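Long-range contacts in D-glycero-beta-D-manno-heptose-1,7-bisphosphate 7-phosphatase (Mesorhizobium loti, PDB 2O2X), which removes the C-7 phosphate from D-glycero-beta-D-manno-heptose 1,7-bisphosphate, using magnesium, in the pathway to ADP-L-glycero-beta-D-manno-heptose: residues Gly16-Arg21 and Phe89-Phe94; Thr79-Ile84 and Val115-Tyr120. All coordinates share one frame; numbering follows the deposited sequence.

How the contacts relate
Contacts 1 and 2 are neighbours on one sheet, their centres about 7 Å apart. Strand 17-21 runs antiparallel beside strand 114-118, which in turn runs parallel to strand 75-80. The two contacts are joined along the backbone, where Gly16 O and Ala119 N lie 2.8 Å apart in a probable hydrogen bond. Side chains meet too, with Trp91 CE3 3.5 Å from Ile84 CD1. Contact 2 carries Thr79 to Ser82, assigned by similarity to substrate binding. Contact 1 lies further from the centre of the chain, about 14 Å against about 11 Å between centres, but the Phe94 side chain comes within about 3 Å of that of Arg38, a residue assigned to substrate binding by similarity.

Contact 1 of 2, residues Gly16-Arg21 and Phe89-Phe94; sequences GVWIER and FGWSAF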
loop_
_atom_site.group_PDB
_atom_site.type_symbol
_atom_site.label_atom_id
_atom_site.label_comp_id
_atom_site.label_asym_id
_atom_site.label_seq_id
_atom_site.Cartn_x
_atom_site.Cartn_y
_atom_site.Cartn_z
ATOM N N GLY A 16 4.736 17.224 0.885
ATOM C CA GLY A 16 5.247 15.859 0.879
ATOM C C GLY A 16 4.196 14.767 0.959
ATOM O O GLY A 16 4.538 13.629 1.265
ATOM N N VAL A 17 2.916 15.070 0.679
ATOM C CA VAL A 17 1.860 14.070 0.755
ATOM C C VAL A 17 0.953 14.105 -0.453
ATOM O O VAL A 17 0.368 15.146 -0.777
ATOM C CB VAL A 17 1.014 14.188 2.023
ATOM C CG1 VAL A 17 -0.030 13.065 2.057
ATOM C CG2 VAL A 17 1.880 14.181 3.271
ATOM N N TRP A 18 0.799 12.944 -1.085
ATOM C CA TRP A 18 -0.014 12.733 -2.275
ATOM C C TRP A 18 -1.151 11.808 -1.894
ATOM O O TRP A 18 -0.897 10.716 -1.361
ATOM C CB TRP A 18 0.862 12.069 -3.330
ATOM C CG TRP A 18 0.238 11.578 -4.620
ATOM C CD1 TRP A 18 -0.644 10.564 -4.782
ATOM C CD2 TRP A 18 0.579 12.012 -5.942
ATOM N NE1 TRP A 18 -0.936 10.395 -6.102
ATOM C CE2 TRP A 18 -0.182 11.254 -6.843
ATOM C CE3 TRP A 18 1.445 12.982 -6.446
ATOM C CZ2 TRP A 18 -0.122 11.448 -8.223
ATOM C CZ3 TRP A 18 1.520 13.160 -7.799
ATOM C CH2 TRP A 18 0.740 12.403 -8.674
ATOM N N ILE A 19 -2.398 12.186 -2.174
ATOM C CA ILE A 19 -3.554 11.345 -1.885
ATOM C C ILE A 19 -4.481 11.392 -3.087
ATOM O O ILE A 19 -4.933 12.474 -3.494
ATOM C CB ILE A 19 -4.314 11.799 -0.640
ATOM C CG1 ILE A 19 -3.365 11.889 0.559
ATOM C CG2 ILE A 19 -5.469 10.834 -0.361
ATOM C CD1 ILE A 19 -4.024 12.276 1.870
ATOM N N GLU A 20 -4.761 10.228 -3.662
ATOM C CA GLU A 20 -5.432 10.148 -4.961
ATOM C C GLU A 20 -6.407 8.976 -4.966
ATOM O O GLU A 20 -6.003 7.819 -4.790
ATOM C CB GLU A 20 -4.370 9.909 -6.039
ATOM C CG GLU A 20 -4.865 9.838 -7.434
ATOM C CD GLU A 20 -3.782 9.485 -8.418
ATOM O OE1 GLU A 20 -2.674 9.006 -8.010
ATOM O OE2 GLU A 20 -4.087 9.610 -9.621
ATOM N N ARG A 21 -7.687 9.256 -5.206
ATOM C CA ARG A 21 -8.684 8.210 -5.435
ATOM C C ARG A 21 -8.500 7.700 -6.863
ATOM O O ARG A 21 -8.304 8.497 -7.786
ATOM C CB ARG A 21 -10.095 8.754 -5.213
ATOM C CG ARG A 21 -11.206 7.743 -5.282
ATOM C CD ARG A 21 -11.294 6.840 -4.062
ATOM N NE ARG A 21 -12.613 6.198 -4.047
ATOM C CZ ARG A 21 -12.910 5.123 -4.755
ATOM N NH1 ARG A 21 -11.989 4.541 -5.511
ATOM N NH2 ARG A 21 -14.125 4.614 -4.705
ATOM N N PHE A 89 14.391 12.475 -7.243
ATOM C CA PHE A 89 13.300 12.718 -8.208
ATOM C C PHE A 89 12.219 13.553 -7.508
ATOM O O PHE A 89 12.339 13.902 -6.341
ATOM C CB PHE A 89 12.765 11.431 -8.846
ATOM C CG PHE A 89 12.245 10.414 -7.848
ATOM C CD1 PHE A 89 13.104 9.498 -7.289
ATOM C CD2 PHE A 89 10.900 10.334 -7.545
ATOM C CE1 PHE A 89 12.637 8.560 -6.374
ATOM C CE2 PHE A 89 10.417 9.391 -6.647
ATOM C CZ PHE A 89 11.302 8.504 -6.052
ATOM N N GLY A 90 11.173 13.896 -8.259
ATOM C CA GLY A 90 10.060 14.684 -7.756
ATOM C C GLY A 90 8.713 14.039 -7.980
ATOM O O GLY A 90 8.599 12.898 -8.452
ATOM N N TRP A 91 7.670 14.776 -7.639
ATOM C CA TRP A 91 6.313 14.288 -7.779
ATOM C C TRP A 91 5.926 14.018 -9.213
ATOM O O TRP A 91 5.079 13.179 -9.451
ATOM C CB TRP A 91 5.298 15.198 -7.108
ATOM C CG TRP A 91 5.308 15.084 -5.608
ATOM C CD1 TRP A 91 5.580 16.068 -4.728
ATOM C CD2 TRP A 91 4.990 13.915 -4.819
ATOM N NE1 TRP A 91 5.483 15.603 -3.436
ATOM C CE2 TRP A 91 5.110 14.283 -3.463
ATOM C CE3 TRP A 91 4.617 12.599 -5.138
ATOM C CZ2 TRP A 91 4.859 13.392 -2.409
ATOM C CZ3 TRP A 91 4.384 11.701 -4.089
ATOM C CH2 TRP A 91 4.514 12.108 -2.741
ATOM N N SER A 92 6.530 14.710 -10.190
ATOM C CA SER A 92 6.209 14.405 -11.586
ATOM C C SER A 92 6.697 13.019 -12.006
ATOM O O SER A 92 6.004 12.284 -12.705
ATOM C CB SER A 92 6.769 15.486 -12.506
ATOM O OG SER A 92 6.000 16.660 -12.322
ATOM N N ALA A 93 7.881 12.662 -11.537
ATOM C CA ALA A 93 8.390 11.320 -11.778
ATOM C C ALA A 93 7.517 10.275 -11.074
ATOM O O ALA A 93 7.210 9.224 -11.650
ATOM C CB ALA A 93 9.811 11.203 -11.341
ATOM N N PHE A 94 7.115 10.548 -9.824
ATOM C CA PHE A 94 6.206 9.644 -9.130
ATOM C C PHE A 94 4.934 9.454 -9.958
ATOM O O PHE A 94 4.421 8.345 -10.115
ATOM C CB PHE A 94 5.834 10.164 -7.731
ATOM C CG PHE A 94 4.791 9.319 -7.049
ATOM C CD1 PHE A 94 5.145 8.111 -6.453
ATOM C CD2 PHE A 94 3.461 9.663 -7.057
ATOM C CE1 PHE A 94 4.221 7.330 -5.848
ATOM C CE2 PHE A 94 2.518 8.872 -6.480
ATOM C CZ PHE A 94 2.887 7.704 -5.863
#
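Strand 17-21 passes the first turn of helix 91-107 at a distance, with Trp18 CA and Trp91 CA 8.5 Å apart and no hydrogen bond between the two segments. Side chains fill the space as an aromatic cluster of Trp18, Trp91 and Phe94. The cluster joins a strand near one margin of the HAD-type sheet to a helix packed on that sheet. Gly90 is the N-cap of the helix, and its O accepts the N-H of Phe94.

Trp18 has CG anti to the backbone N (chi1 173°), and its indole extends toward the helix. Phe94 meets it tip to tip in a T-shaped stack, with the Phe94 ring and the Trp18 five-membered ring 4.9 Å apart between centroids and their planes at 74°. The leading atom is Phe94 CE2, which sits over the indole and lies 3.6 Å from Trp18 CE2.

Trp91 takes a different approach. It runs alongside Trp18 in the opposite direction, and the two six-membered rings are offset with little shared area although their planes differ by only 28°. Contact here comes from Trp18 CB, placed over the face of the Trp91 six-membered ring 4.0 Å from its centroid, a CH-pi contact. Trp18 CE3 and Trp91 CE3 also touch, at 3.5 Å. Gly16 O lies at the Trp91 edge, 3.7 Å from CZ2, while Trp91 NE1 donates a hydrogen bond to Pro15 O. An alanine in place of Trp18 would remove the whole indole and would probably loosen the packing of Phe94 and Trp91 against the strand.

A hydrogen bond within the strand also restrains the indole: Trp18 NE1 donates in its ring plane to Glu20 OE1 at 2.9 Å, meeting that oxygen from above the carboxylate plane.

Contact 2 of 2, residues Thr79-Ile84 and Val115-Tyr120; sequences TNQSGI and VLACAY
Gln81 NE2 is gripped by two hydrogen bonds. One goes to Thr79 OG1 at 2.9 Å and is nearly straight, with 166° at the hydrogen and the hydroxyl close to the amide plane. The other goes to Asp39 OD2, outside these segments. Gln81 reaches both because its chain is bent at chi2, which brings the amide back over its own strand end.

The backbone beneath is a parallel pair. Strands 75-80 and 114-118 are consecutive strands of a beta-alpha-beta crossover, with helix 91-107 between them in the chain. Thr79 N donates to Leu116 O at 3.0 Å. Thr79 O then accepts Cys118 N, also at 3.0 Å, and Ala117 CA approaches the same oxygen at 3.1 Å in a CA-H...O contact. Past the strand end, Gln81 N donates to Cys118 O at 2.8 Å. This last bond comes from above the carbonyl plane, 38° out of it, as the chain turns into the short, weakly bonded helix 82-85.

Side chains of Thr79 and Ala117 share one face of the sheet. Thr79 OG1 is anti to the backbone N (chi1 176°), which leaves CG2 in the crowded position and 3.6 Å from Ala117 CB. Asn80 and Cys118 point to the opposite face, where Asn80 ND2 donates a hydrogen bond to Lys137 O. Further on, Ile84 CB packs on Ala119 CB at 3.7 Å.

Thr79 is assigned by similarity to stabilising the phosphoryl group, and Asp39 to proton donation and magnesium binding. Gln81, itself assigned to substrate binding by similarity, bridges the two with its amide. The Thr79 hydroxyl accepts the amide N-H, so its own hydrogen must point elsewhere, which is consistent with a role toward a phosphoryl oxygen. The N-H toward OD2 would probably favour the charged carboxylate of Asp39.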
loop_
_atom_site.group_PDB
_atom_site.type_symbol
_atom_site.label_atom_id
_atom_site.label_comp_id
_atom_site.label_asym_id
_atom_site.label_seq_id
_atom_site.Cartn_x
_atom_site.Cartn_y
_atom_site.Cartn_z
ATOM N N THR A 79 2.576 4.192 0.236
ATOM C CA THR A 79 3.992 4.092 -0.182
ATOM C C THR A 79 4.791 5.277 0.344
ATOM O O THR A 79 4.382 6.424 0.183
ATOM C CB THR A 79 4.135 3.964 -1.727
ATOM O OG1 THR A 79 5.511 3.971 -2.117
ATOM C CG2 THR A 79 3.442 5.064 -2.485
ATOM N N ASN A 80 5.947 4.997 0.942
ATOM C CA ASN A 80 6.928 6.023 1.254
ATOM C C ASN A 80 7.791 6.225 0.001
ATOM O O ASN A 80 8.287 5.283 -0.611
ATOM C CB ASN A 80 7.887 5.620 2.379
ATOM C CG ASN A 80 7.253 5.558 3.793
ATOM O OD1 ASN A 80 6.141 6.037 4.038
ATOM N ND2 ASN A 80 8.014 4.994 4.752
ATOM N N GLN A 81 7.958 7.481 -0.385
ATOM C CA GLN A 81 8.763 7.896 -1.519
ATOM C C GLN A 81 9.839 8.873 -1.067
ATOM O O GLN A 81 9.861 10.058 -1.475
ATOM C CB GLN A 81 7.840 8.490 -2.593
ATOM C CG GLN A 81 6.870 7.467 -3.200
ATOM C CD GLN A 81 7.547 6.518 -4.158
ATOM O OE1 GLN A 81 8.360 6.936 -4.999
ATOM N NE2 GLN A 81 7.213 5.233 -4.061
ATOM N N SER A 82 10.757 8.388 -0.237
ATOM C CA SER A 82 11.787 9.253 0.349
ATOM C C SER A 82 12.719 9.843 -0.681
ATOM O O SER A 82 13.346 10.865 -0.411
ATOM C CB SER A 82 12.613 8.487 1.375
ATOM O OG SER A 82 13.445 7.530 0.740
ATOM N N GLY A 83 12.807 9.243 -1.862
ATOM C CA GLY A 83 13.680 9.773 -2.899
ATOM C C GLY A 83 13.308 11.194 -3.264
ATOM O O GLY A 83 14.152 11.946 -3.741
ATOM N N ILE A 84 12.040 11.574 -3.059
ATOM C CA ILE A 84 11.588 12.926 -3.342
ATOM C C ILE A 84 12.234 13.922 -2.384
ATOM O O ILE A 84 12.794 14.913 -2.835
ATOM C CB ILE A 84 10.022 13.003 -3.360
ATOM C CG1 ILE A 84 9.505 12.130 -4.507
ATOM C CG2 ILE A 84 9.551 14.437 -3.535
ATOM C CD1 ILE A 84 8.015 11.951 -4.567
ATOM N N VAL A 115 -4.405 5.690 -3.894
ATOM C CA VAL A 115 -2.945 5.762 -3.690
ATOM C C VAL A 115 -2.617 6.890 -2.722
ATOM O O VAL A 115 -3.038 8.034 -2.954
ATOM C CB VAL A 115 -2.207 6.024 -5.021
ATOM C CG1 VAL A 115 -0.694 6.200 -4.800
ATOM C CG2 VAL A 115 -2.476 4.895 -6.020
ATOM N N LEU A 116 -1.867 6.582 -1.663
ATOM C CA LEU A 116 -1.278 7.580 -0.773
ATOM C C LEU A 116 0.228 7.423 -0.790
ATOM O O LEU A 116 0.748 6.302 -0.813
ATOM C CB LEU A 116 -1.801 7.510 0.653
ATOM C CG LEU A 116 -3.332 7.545 0.770
ATOM C CD1 LEU A 116 -3.921 6.159 0.799
ATOM C CD2 LEU A 116 -3.754 8.221 2.080
ATOM N N ALA A 117 0.936 8.542 -0.827
ATOM C CA ALA A 117 2.381 8.536 -0.825
ATOM C C ALA A 117 2.933 9.662 0.027
ATOM O O ALA A 117 2.349 10.767 0.089
ATOM C CB ALA A 117 2.922 8.653 -2.241
ATOM N N CYS A 118 4.031 9.376 0.697
ATOM C CA CYS A 118 4.685 10.311 1.627
ATOM C C CYS A 118 6.145 10.488 1.260
ATOM O O CYS A 118 6.901 9.520 1.272
ATOM C CB CYS A 118 4.573 9.826 3.047
ATOM S SG CYS A 118 5.287 11.067 4.198
ATOM N N ALA A 119 6.540 11.732 0.965
ATOM C CA ALA A 119 7.907 12.060 0.520
ATOM C C ALA A 119 8.874 12.346 1.659
ATOM O O ALA A 119 10.090 12.280 1.458
ATOM C CB ALA A 119 7.872 13.242 -0.398
ATOM N N TYR A 120 8.357 12.729 2.818
ATOM C CA TYR A 120 9.196 13.271 3.886
ATOM C C TYR A 120 10.199 12.256 4.417
ATOM O O TYR A 120 9.860 11.088 4.667
ATOM C CB TYR A 120 8.326 13.722 5.046
ATOM C CG TYR A 120 7.331 14.824 4.716
ATOM C CD1 TYR A 120 7.752 16.043 4.193
ATOM C CD2 TYR A 120 5.971 14.663 4.964
ATOM C CE1 TYR A 120 6.824 17.075 3.907
ATOM C CE2 TYR A 120 5.046 15.690 4.688
ATOM C CZ TYR A 120 5.485 16.879 4.169
ATOM O OH TYR A 120 4.568 17.874 3.886
#